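Local coordinates for protein 6-phospho-beta-glucosidase BglT (PDB 1UP7) that hydrolyses cellobiose 6'-phosphate to glucose 6-phosphate and glucose, as a family 4 glycosidase that depends on NAD+ and manganese, at residues G110-A115 with K365-L370; I121-V126 with E373-R378; F150-N153 with Y157-F160. One frame throughout, in Å; residues are numbered along the deposited sequence.

Overall arrangement
Interactions 1 and 2 join the same two helices, 109-131 of the Rossmann-type domain and 355-376 of the C-terminal domain, at places whose centres lie about 12 Å apart. Interaction 1 is buried and rests on carbon contacts round one phenol. Interaction 2, at the end of helix 355-376, is partly exposed, and its chemistry turns to a carboxylate, a hydroxyl, a guanidinium and a water. Interaction 3 is local and mostly buried, a helix packed on the loop that follows it. It lies within the chain loop that the other two close, and touches interaction 2 where Val-122 and Val-126 meet Phe-150 and Tyr-157.

Interaction 1: G110-A115 with K365-L370; sequences GGFSAA and KMYERL
Tyr-367 OH is set against the backbone of Gly-111 and Phe-112 on the facing helix and touches mainly carbon. It lies 3.1 Å from Phe-112 CA and 3.2 Å from Phe-112 CB, with Gly-111 C a little farther off at 4.0 Å. The amide of Phe-112 is also near, its N 3.4 Å from Tyr-367 OH, but the angle is too poor for a hydrogen bond, so the phenol meets this helix by van der Waals contact. Its reach explains why the two backbones can stay well separated: the nearest CA atoms, of Phe-112 and Glu-368, are 8.5 Å apart.

The rings meet at their rims. With CG of Phe-112 anti to the backbone N (chi1 169°), its ring brings CD1 to 4.0 Å from Tyr-367 CE1, and Tyr-367 OH lies in the plane of the phenylalanine ring, at its edge. Within this pair only ring edges meet, so the two rings are not stacked. In the fold this is an interdomain contact: helix 109-131 belongs to the Rossmann-type domain of the family 4 glycosidases, helix 355-376 to the C-terminal domain. Leu-387, Leu-403 and Ile-406 pack on Phe-112, and His-390 meets Tyr-367 edge-to-face.

On the same helix as Tyr-367, Lys-365 and Glu-368, three residues apart, flank it in sequence and pair as a salt bridge, Lys-365 NZ to Glu-368 OE1 2.6 Å, using the syn lone pair of that oxygen. The same ammonium group also binds Glu-149 and the carbonyl of Val-333, which ties helix 355-376 to helix 144-155 and to the strand 333-341.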
loop_
_atom_site.group_PDB
_atom_site.type_symbol
_atom_site.label_atom_id
_atom_site.label_comp_id
_atom_site.label_asym_id
_atom_site.label_seq_id
_atom_site.Cartn_x
_atom_site.Cartn_y
_atom_site.Cartn_z
ATOM N N GLY A 110 16.075 -21.735 -19.326
ATOM C CA GLY A 110 16.575 -21.038 -20.489
ATOM C C GLY A 110 16.540 -19.529 -20.400
ATOM O O GLY A 110 17.511 -18.860 -20.792
ATOM N N GLY A 111 15.444 -18.981 -19.874
ATOM C CA GLY A 111 15.323 -17.548 -19.654
ATOM C C GLY A 111 16.311 -17.063 -18.599
ATOM O O GLY A 111 16.810 -15.938 -18.667
ATOM N N PHE A 112 16.578 -17.911 -17.610
ATOM C CA PHE A 112 17.486 -17.607 -16.513
ATOM C C PHE A 112 18.927 -17.455 -17.034
ATOM O O PHE A 112 19.623 -16.484 -16.694
ATOM C CB PHE A 112 17.401 -18.727 -15.482
ATOM C CG PHE A 112 18.462 -18.684 -14.404
ATOM C CD1 PHE A 112 18.307 -17.872 -13.272
ATOM C CD2 PHE A 112 19.583 -19.528 -14.487
ATOM C CE1 PHE A 112 19.249 -17.882 -12.272
ATOM C CE2 PHE A 112 20.543 -19.536 -13.481
ATOM C CZ PHE A 112 20.383 -18.716 -12.369
ATOM N N SER A 113 19.370 -18.374 -17.897
ATOM C CA SER A 113 20.732 -18.281 -18.395
ATOM C C SER A 113 20.835 -17.165 -19.424
ATOM O O SER A 113 21.824 -16.450 -19.454
ATOM C CB SER A 113 21.237 -19.620 -18.969
ATOM O OG SER A 113 20.236 -20.236 -19.763
ATOM N N ALA A 114 19.800 -16.991 -20.242
ATOM C CA ALA A 114 19.717 -15.844 -21.130
ATOM C C ALA A 114 19.802 -14.506 -20.361
ATOM O O ALA A 114 20.493 -13.579 -20.804
ATOM C CB ALA A 114 18.467 -15.928 -22.028
ATOM N N ALA A 115 19.138 -14.400 -19.210
ATOM C CA ALA A 115 19.164 -13.142 -18.460
ATOM C C ALA A 115 20.580 -12.875 -17.942
ATOM O O ALA A 115 21.089 -11.726 -17.984
ATOM C CB ALA A 115 18.145 -13.147 -17.279
ATOM N N LYS A 365 7.728 -12.901 -10.801
ATOM C CA LYS A 365 8.364 -11.648 -10.389
ATOM C C LYS A 365 9.397 -11.882 -9.258
ATOM O O LYS A 365 10.489 -11.245 -9.242
ATOM C CB LYS A 365 7.323 -10.583 -10.024
ATOM C CG LYS A 365 7.878 -9.244 -9.509
ATOM C CD LYS A 365 8.701 -8.429 -10.563
ATOM C CE LYS A 365 7.860 -8.134 -11.828
ATOM N NZ LYS A 365 8.635 -7.732 -13.053
ATOM N N MET A 366 9.067 -12.772 -8.314
ATOM C CA MET A 366 9.995 -13.057 -7.213
ATOM C C MET A 366 11.245 -13.721 -7.795
ATOM O O MET A 366 12.360 -13.422 -7.432
ATOM C CB MET A 366 9.321 -13.929 -6.140
ATOM C CG MET A 366 8.150 -13.249 -5.424
ATOM S SD MET A 366 8.698 -11.740 -4.546
ATOM C CE MET A 366 8.338 -10.450 -5.745
ATOM N N TYR A 367 11.024 -14.631 -8.714
ATOM C CA TYR A 367 12.097 -15.297 -9.375
ATOM C C TYR A 367 12.983 -14.263 -10.115
ATOM O O TYR A 367 14.209 -14.354 -10.053
ATOM C CB TYR A 367 11.541 -16.350 -10.353
ATOM C CG TYR A 367 12.419 -16.445 -11.558
ATOM C CD1 TYR A 367 13.561 -17.228 -11.514
ATOM C CD2 TYR A 367 12.161 -15.675 -12.720
ATOM C CE1 TYR A 367 14.390 -17.317 -12.587
ATOM C CE2 TYR A 367 13.029 -15.723 -13.825
ATOM C CZ TYR A 367 14.157 -16.550 -13.734
ATOM O OH TYR A 367 15.081 -16.674 -14.762
ATOM N N GLU A 368 12.364 -13.294 -10.798
ATOM C CA GLU A 368 13.097 -12.265 -11.524
ATOM C C GLU A 368 14.049 -11.491 -10.626
ATOM O O GLU A 368 15.210 -11.264 -10.997
ATOM C CB GLU A 368 12.156 -11.279 -12.230
ATOM C CG GLU A 368 11.503 -11.776 -13.523
ATOM C CD GLU A 368 10.624 -10.697 -14.150
ATOM O OE1 GLU A 368 10.231 -9.734 -13.424
ATOM O OE2 GLU A 368 10.311 -10.796 -15.364
ATOM N N ARG A 369 13.556 -11.061 -9.464
ATOM C CA ARG A 369 14.358 -10.245 -8.557
ATOM C C ARG A 369 15.441 -11.086 -7.888
ATOM O O ARG A 369 16.549 -10.578 -7.650
ATOM C CB ARG A 369 13.531 -9.424 -7.530
ATOM C CG ARG A 369 12.198 -8.895 -8.051
ATOM C CD ARG A 369 11.931 -7.404 -8.035
ATOM N NE ARG A 369 10.858 -7.109 -7.115
ATOM C CZ ARG A 369 9.948 -6.123 -7.194
ATOM N NH1 ARG A 369 9.880 -5.295 -8.209
ATOM N NH2 ARG A 369 9.067 -6.020 -6.214
ATOM N N LEU A 370 15.151 -12.357 -7.605
ATOM C CA LEU A 370 16.169 -13.233 -7.037
ATOM C C LEU A 370 17.303 -13.436 -8.059
ATOM O O LEU A 370 18.487 -13.492 -7.689
ATOM C CB LEU A 370 15.583 -14.597 -6.644
ATOM C CG LEU A 370 14.771 -14.652 -5.333
ATOM C CD1 LEU A 370 14.003 -15.979 -5.231
ATOM C CD2 LEU A 370 15.674 -14.398 -4.091
#

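Interaction 2: I121-V126 with E373-R378; sequences IVEEYV and EAYLKR. With NAD (nicotinamide-adenine-dinucleotide), chain I.
Glu-123 and Tyr-375 approach from opposite directions and meet where Tyr-375 OH donates to Glu-123 OE1. The modelled separation of these two oxygens, 2.4 Å, is very short and its exact value is doubtful. OE1 lies at the edge of the tyrosine ring, in its plane, while the carboxylate is turned 70° from that plane. Tyr-375 makes up the tightly packed part: it is buried, packs on Leu-116 and Pro-120, and meets Phe-119 edge-to-face.

The other side of the carboxylate is looser and faces solvent: Leu-376 and Arg-378 are exposed and Glu-123 partly so, in contrast to buried Tyr-375. Leu-376 CD2 comes only to 4.1 Å from Glu-123 OE2, and a water bridges the charges, donating to Glu-123 OE2 at 2.9 Å and accepting from Arg-378 NH1 at 2.9 Å. Glu-123 OE1 and Arg-378 NH2 are 4.6 Å apart, too far for a direct ion pair. Arg-378 leaves the helix with positive phi in a Schellman motif and folds back, so that its guanidinium face covers Tyr-375 CE1. Tyr-375 O then accepts from Arg-378 N at 2.9 Å and from Arg-378 NH1 at 3.0 Å, the two donors arriving from opposite faces of the carbonyl plane.

On another side of helix 109-131, Tyr-125 OH donates to the adenine N1A of NAD at 2.7 Å; Phe-67 stacks on this tyrosine. The helix therefore serves cofactor and C-terminal domain alike, and at the latter the Tyr-375 hydroxyl, the bridging water and the positive charge of Arg-378 would all be expected to stabilise the Glu-123 carboxylate as an anion.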
loop_
_atom_site.group_PDB
_atom_site.type_symbol
_atom_site.label_atom_id
_atom_site.label_comp_id
_atom_site.label_asym_id
_atom_site.label_seq_id
_atom_site.Cartn_x
_atom_site.Cartn_y
_atom_site.Cartn_z
ATOM N N ILE A 121 25.974 -6.943 -20.362
ATOM C CA ILE A 121 25.946 -6.171 -21.589
ATOM C C ILE A 121 24.978 -5.002 -21.468
ATOM O O ILE A 121 25.363 -3.878 -21.828
ATOM C CB ILE A 121 25.663 -7.088 -22.809
ATOM C CG1 ILE A 121 26.833 -8.058 -23.036
ATOM C CG2 ILE A 121 25.482 -6.282 -24.078
ATOM C CD1 ILE A 121 26.427 -9.381 -23.816
ATOM N N VAL A 122 23.768 -5.220 -20.918
ATOM C CA VAL A 122 22.857 -4.092 -20.767
ATOM C C VAL A 122 23.360 -3.066 -19.732
ATOM O O VAL A 122 23.164 -1.857 -19.919
ATOM C CB VAL A 122 21.333 -4.459 -20.603
ATOM C CG1 VAL A 122 20.960 -5.768 -21.305
ATOM C CG2 VAL A 122 20.910 -4.427 -19.203
ATOM N N GLU A 123 24.059 -3.542 -18.691
ATOM C CA GLU A 123 24.614 -2.669 -17.679
ATOM C C GLU A 123 25.568 -1.676 -18.316
ATOM O O GLU A 123 25.475 -0.462 -18.087
ATOM C CB GLU A 123 25.356 -3.473 -16.597
ATOM C CG GLU A 123 24.776 -3.227 -15.229
ATOM C CD GLU A 123 25.439 -4.008 -14.126
ATOM O OE1 GLU A 123 25.886 -5.152 -14.380
ATOM O OE2 GLU A 123 25.505 -3.443 -12.994
ATOM N N GLU A 124 26.463 -2.198 -19.146
ATOM C CA GLU A 124 27.460 -1.386 -19.835
ATOM C C GLU A 124 26.791 -0.420 -20.815
ATOM O O GLU A 124 27.097 0.787 -20.824
ATOM C CB GLU A 124 28.469 -2.311 -20.552
ATOM C CG GLU A 124 29.827 -1.668 -20.852
ATOM C CD GLU A 124 30.522 -2.303 -22.076
ATOM O OE1 GLU A 124 31.292 -3.319 -21.916
ATOM O OE2 GLU A 124 30.294 -1.794 -23.211
ATOM N N TYR A 125 25.855 -0.945 -21.604
ATOM C CA TYR A 125 25.156 -0.163 -22.610
ATOM C C TYR A 125 24.282 0.957 -22.009
ATOM O O TYR A 125 24.353 2.096 -22.490
ATOM C CB TYR A 125 24.346 -1.098 -23.536
ATOM C CG TYR A 125 25.163 -1.901 -24.560
ATOM C CD1 TYR A 125 26.550 -1.666 -24.759
ATOM C CD2 TYR A 125 24.536 -2.874 -25.350
ATOM C CE1 TYR A 125 27.285 -2.375 -25.724
ATOM C CE2 TYR A 125 25.242 -3.592 -26.321
ATOM C CZ TYR A 125 26.618 -3.349 -26.493
ATOM O OH TYR A 125 27.281 -4.074 -27.446
ATOM N N VAL A 126 23.493 0.657 -20.970
ATOM C CA VAL A 126 22.654 1.665 -20.326
ATOM C C VAL A 126 23.555 2.732 -19.690
ATOM O O VAL A 126 23.265 3.927 -19.765
ATOM C CB VAL A 126 21.707 1.028 -19.266
ATOM C CG1 VAL A 126 21.155 2.093 -18.317
ATOM C CG2 VAL A 126 20.596 0.172 -19.967
ATOM N N GLU A 373 19.349 -10.253 -8.115
ATOM C CA GLU A 373 20.122 -10.161 -6.882
ATOM C C GLU A 373 21.363 -11.079 -6.956
ATOM O O GLU A 373 22.474 -10.676 -6.596
ATOM C CB GLU A 373 19.235 -10.464 -5.656
ATOM C CG GLU A 373 18.454 -9.233 -5.173
ATOM C CD GLU A 373 17.127 -9.563 -4.458
ATOM O OE1 GLU A 373 16.936 -10.721 -3.956
ATOM O OE2 GLU A 373 16.254 -8.634 -4.408
ATOM N N ALA A 374 21.174 -12.291 -7.475
ATOM C CA ALA A 374 22.287 -13.221 -7.643
ATOM C C ALA A 374 23.342 -12.608 -8.566
ATOM O O ALA A 374 24.534 -12.707 -8.294
ATOM C CB ALA A 374 21.812 -14.549 -8.216
ATOM N N TYR A 375 22.890 -11.962 -9.639
ATOM C CA TYR A 375 23.816 -11.401 -10.590
ATOM C C TYR A 375 24.559 -10.212 -9.978
ATOM O O TYR A 375 25.774 -10.145 -10.100
ATOM C CB TYR A 375 23.140 -11.080 -11.924
ATOM C CG TYR A 375 23.969 -10.126 -12.671
ATOM C CD1 TYR A 375 25.044 -10.573 -13.410
ATOM C CD2 TYR A 375 23.738 -8.755 -12.583
ATOM C CE1 TYR A 375 25.868 -9.681 -14.065
ATOM C CE2 TYR A 375 24.554 -7.858 -13.231
ATOM C CZ TYR A 375 25.608 -8.336 -13.965
ATOM O OH TYR A 375 26.427 -7.490 -14.621
ATOM N N LEU A 376 23.841 -9.315 -9.287
ATOM C CA LEU A 376 24.468 -8.109 -8.709
ATOM C C LEU A 376 25.504 -8.458 -7.666
ATOM O O LEU A 376 26.513 -7.777 -7.513
ATOM C CB LEU A 376 23.435 -7.137 -8.117
ATOM C CG LEU A 376 22.576 -6.423 -9.182
ATOM C CD1 LEU A 376 21.430 -5.682 -8.542
ATOM C CD2 LEU A 376 23.465 -5.459 -10.027
ATOM N N LYS A 377 25.287 -9.553 -6.951
ATOM C CA LYS A 377 26.266 -9.956 -5.965
ATOM C C LYS A 377 27.257 -10.971 -6.545
ATOM O O LYS A 377 28.124 -11.448 -5.814
ATOM C CB LYS A 377 25.567 -10.515 -4.730
ATOM C CG LYS A 377 25.401 -9.503 -3.637
ATOM C CD LYS A 377 23.930 -9.244 -3.390
ATOM C CE LYS A 377 23.555 -9.579 -1.947
ATOM N NZ LYS A 377 23.878 -8.430 -1.069
ATOM N N ARG A 378 27.103 -11.309 -7.839
ATOM C CA ARG A 378 27.939 -12.324 -8.490
ATOM C C ARG A 378 28.006 -13.593 -7.678
ATOM O O ARG A 378 29.092 -14.143 -7.443
ATOM C CB ARG A 378 29.362 -11.804 -8.727
ATOM C CG ARG A 378 29.431 -10.653 -9.662
ATOM C CD ARG A 378 28.779 -10.912 -10.993
ATOM N NE ARG A 378 29.244 -9.898 -11.934
ATOM C CZ ARG A 378 28.768 -8.666 -12.021
ATOM N NH1 ARG A 378 27.760 -8.249 -11.239
ATOM N NH2 ARG A 378 29.313 -7.842 -12.908
HETATM P PA NAD I . 20.302 -12.625 -33.615
HETATM O O1A NAD I . 21.061 -13.822 -33.206
HETATM O O2A NAD I . 20.186 -12.397 -35.138
HETATM O O5B NAD I . 21.085 -11.392 -32.913
HETATM C C5B NAD I . 20.945 -10.093 -33.429
HETATM C C4B NAD I . 22.313 -9.448 -33.609
HETATM O O4B NAD I . 22.879 -9.114 -32.344
HETATM C C3B NAD I . 23.346 -10.309 -34.326
HETATM O O3B NAD I . 23.702 -9.649 -35.532
HETATM C C2B NAD I . 24.532 -10.379 -33.361
HETATM O O2B NAD I . 25.774 -10.287 -34.029
HETATM C C1B NAD I . 24.297 -9.129 -32.532
HETATM N N9A NAD I . 24.940 -9.118 -31.222
HETATM C C8A NAD I . 25.184 -10.157 -30.344
HETATM N N7A NAD I . 25.766 -9.612 -29.253
HETATM C C5A NAD I . 25.849 -8.276 -29.385
HETATM C C6A NAD I . 26.360 -7.258 -28.590
HETATM N N6A NAD I . 26.900 -7.503 -27.401
HETATM N N1A NAD I . 26.312 -5.948 -29.054
HETATM C C2A NAD I . 25.779 -5.663 -30.299
HETATM N N3A NAD I . 25.304 -6.683 -31.088
HETATM C C4A NAD I . 25.344 -7.957 -30.635
HETATM O O3 NAD I . 18.847 -12.783 -32.947
HETATM P PN NAD I . 17.469 -12.080 -33.364
HETATM O O1N NAD I . 16.582 -13.226 -33.685
HETATM O O2N NAD I . 17.625 -10.995 -34.308
HETATM O O5D NAD I . 16.979 -11.362 -32.022
HETATM C C5D NAD I . 17.795 -10.550 -31.198
HETATM C C4D NAD I . 17.117 -10.435 -29.824
HETATM O O4D NAD I . 15.826 -9.829 -29.892
HETATM C C3D NAD I . 16.893 -11.795 -29.180
HETATM O O3D NAD I . 17.195 -11.625 -27.828
HETATM C C2D NAD I . 15.407 -12.080 -29.375
HETATM O O2D NAD I . 14.817 -12.905 -28.385
HETATM C C1D NAD I . 14.780 -10.707 -29.464
HETATM N N1N NAD I . 13.818 -10.660 -30.569
HETATM C C2N NAD I . 14.012 -9.633 -31.466
HETATM C C3N NAD I . 13.187 -9.463 -32.550
HETATM C C7N NAD I . 13.472 -8.326 -33.504
HETATM O O7N NAD I . 12.455 -7.481 -34.009
HETATM N N7N NAD I . 14.746 -8.114 -33.866
HETATM C C4N NAD I . 12.140 -10.374 -32.711
HETATM C C5N NAD I . 11.920 -11.428 -31.801
HETATM C C6N NAD I . 12.784 -11.560 -30.714
HETATM O O HOH W 1 27.212 -5.461 -11.800
#

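Interaction 3: F150-N153 with Y157-F160; sequences FVRN and YEKF
Val-151 and Phe-160 meet because the first torsion of Phe-160 (chi1 -173°) sets CG anti to the backbone N, while CG2 of Val-151 stands anti to its own carbonyl carbon. The valine methyl CG2 thus lies over the phenylalanine face, 3.7 Å from the ring centroid and 12° off the normal, a CH-pi contact. The other methyl, CG1, touches Phe-160 CB at 3.6 Å and Tyr-157 CB at 3.7 Å. A backbone bond, Tyr-157 N to Val-151 O at 3.1 Å, joins the helix to the loop.

Arg-152 bends at chi2 and chi3 to curl over the loop, bringing Glu-158 O over one guanidinium face; NE is 3.3 Å from that oxygen, but at a poor angle for bonding. Its NH1 donates to a water at 3.0 Å. Replacing this arginine by an alanine is likely to uncover the Glu-158 carbonyl and leave the water without its NH1 donor.

The contact closes the helix-to-strand corner of a beta-alpha-beta crossover, from strand 136-139 through helix 144-155 to the parallel edge strand 160-162; Phe-160 packs on Ile-137 of strand 136-139, and Tyr-157 rests against helix 109-131 with its OH bonded to Ala-135 O.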
loop_
_atom_site.group_PDB
_atom_site.type_symbol
_atom_site.label_atom_id
_atom_site.label_comp_id
_atom_site.label_asym_id
_atom_site.label_seq_id
_atom_site.Cartn_x
_atom_site.Cartn_y
_atom_site.Cartn_z
ATOM N N PHE A 150 15.080 -5.231 -14.433
ATOM C CA PHE A 150 16.442 -4.965 -14.031
ATOM C C PHE A 150 16.856 -3.499 -14.267
ATOM O O PHE A 150 17.373 -2.842 -13.338
ATOM C CB PHE A 150 17.363 -5.936 -14.759
ATOM C CG PHE A 150 18.830 -5.651 -14.607
ATOM C CD1 PHE A 150 19.457 -5.769 -13.366
ATOM C CD2 PHE A 150 19.596 -5.324 -15.730
ATOM C CE1 PHE A 150 20.851 -5.555 -13.233
ATOM C CE2 PHE A 150 20.957 -5.103 -15.621
ATOM C CZ PHE A 150 21.601 -5.228 -14.370
ATOM N N VAL A 151 16.612 -2.982 -15.472
ATOM C CA VAL A 151 16.973 -1.610 -15.776
ATOM C C VAL A 151 16.155 -0.564 -15.005
ATOM O O VAL A 151 16.734 0.399 -14.466
ATOM C CB VAL A 151 16.903 -1.283 -17.269
ATOM C CG1 VAL A 151 17.276 0.214 -17.494
ATOM C CG2 VAL A 151 17.814 -2.221 -18.080
ATOM N N ARG A 152 14.844 -0.738 -14.933
ATOM C CA ARG A 152 13.995 0.232 -14.220
ATOM C C ARG A 152 14.229 0.250 -12.714
ATOM O O ARG A 152 14.293 1.323 -12.109
ATOM C CB ARG A 152 12.514 -0.048 -14.479
ATOM C CG ARG A 152 12.098 0.234 -15.898
ATOM C CD ARG A 152 12.298 1.669 -16.345
ATOM N NE ARG A 152 11.720 2.626 -15.405
ATOM C CZ ARG A 152 10.453 3.043 -15.425
ATOM N NH1 ARG A 152 9.585 2.591 -16.317
ATOM N NH2 ARG A 152 10.050 3.915 -14.530
ATOM N N ASN A 153 14.360 -0.937 -12.116
ATOM C CA ASN A 153 14.363 -1.041 -10.660
ATOM C C ASN A 153 15.724 -1.201 -10.002
ATOM O O ASN A 153 15.859 -1.000 -8.807
ATOM C CB ASN A 153 13.378 -2.143 -10.223
ATOM C CG ASN A 153 11.928 -1.716 -10.427
ATOM O OD1 ASN A 153 11.622 -0.523 -10.402
ATOM N ND2 ASN A 153 11.045 -2.679 -10.649
ATOM N N TYR A 157 17.246 3.465 -14.568
ATOM C CA TYR A 157 17.202 4.275 -15.770
ATOM C C TYR A 157 15.771 4.317 -16.283
ATOM O O TYR A 157 15.252 3.303 -16.756
ATOM C CB TYR A 157 18.154 3.702 -16.818
ATOM C CG TYR A 157 18.342 4.618 -17.997
ATOM C CD1 TYR A 157 19.156 5.753 -17.901
ATOM C CD2 TYR A 157 17.684 4.373 -19.194
ATOM C CE1 TYR A 157 19.325 6.593 -18.979
ATOM C CE2 TYR A 157 17.848 5.204 -20.280
ATOM C CZ TYR A 157 18.656 6.315 -20.174
ATOM O OH TYR A 157 18.799 7.155 -21.260
ATOM N N GLU A 158 15.137 5.478 -16.166
ATOM C CA GLU A 158 13.701 5.596 -16.375
ATOM C C GLU A 158 13.258 5.310 -17.813
ATOM O O GLU A 158 12.273 4.610 -18.037
ATOM C CB GLU A 158 13.190 6.979 -15.952
ATOM C CG GLU A 158 11.691 7.074 -16.222
ATOM C CD GLU A 158 11.007 8.284 -15.616
ATOM O OE1 GLU A 158 11.620 9.393 -15.573
ATOM O OE2 GLU A 158 9.823 8.108 -15.207
ATOM N N LYS A 159 14.000 5.831 -18.780
ATOM C CA LYS A 159 13.629 5.747 -20.187
ATOM C C LYS A 159 14.090 4.464 -20.834
ATOM O O LYS A 159 14.817 4.476 -21.839
ATOM C CB LYS A 159 14.180 6.945 -20.949
ATOM C CG LYS A 159 13.396 8.224 -20.674
ATOM C CD LYS A 159 14.277 9.291 -20.192
ATOM C CE LYS A 159 14.534 10.293 -21.284
ATOM N NZ LYS A 159 15.502 9.719 -22.233
ATOM N N PHE A 160 13.645 3.344 -20.264
ATOM C CA PHE A 160 13.895 2.042 -20.837
ATOM C C PHE A 160 12.554 1.345 -20.966
ATOM O O PHE A 160 11.887 1.021 -19.959
ATOM C CB PHE A 160 14.831 1.265 -19.937
ATOM C CG PHE A 160 15.292 -0.059 -20.510
ATOM C CD1 PHE A 160 14.466 -1.207 -20.440
ATOM C CD2 PHE A 160 16.565 -0.181 -21.087
ATOM C CE1 PHE A 160 14.900 -2.430 -20.932
ATOM C CE2 PHE A 160 17.021 -1.440 -21.594
ATOM C CZ PHE A 160 16.199 -2.547 -21.517
HETATM O O HOH W 2 9.739 0.919 -18.802
#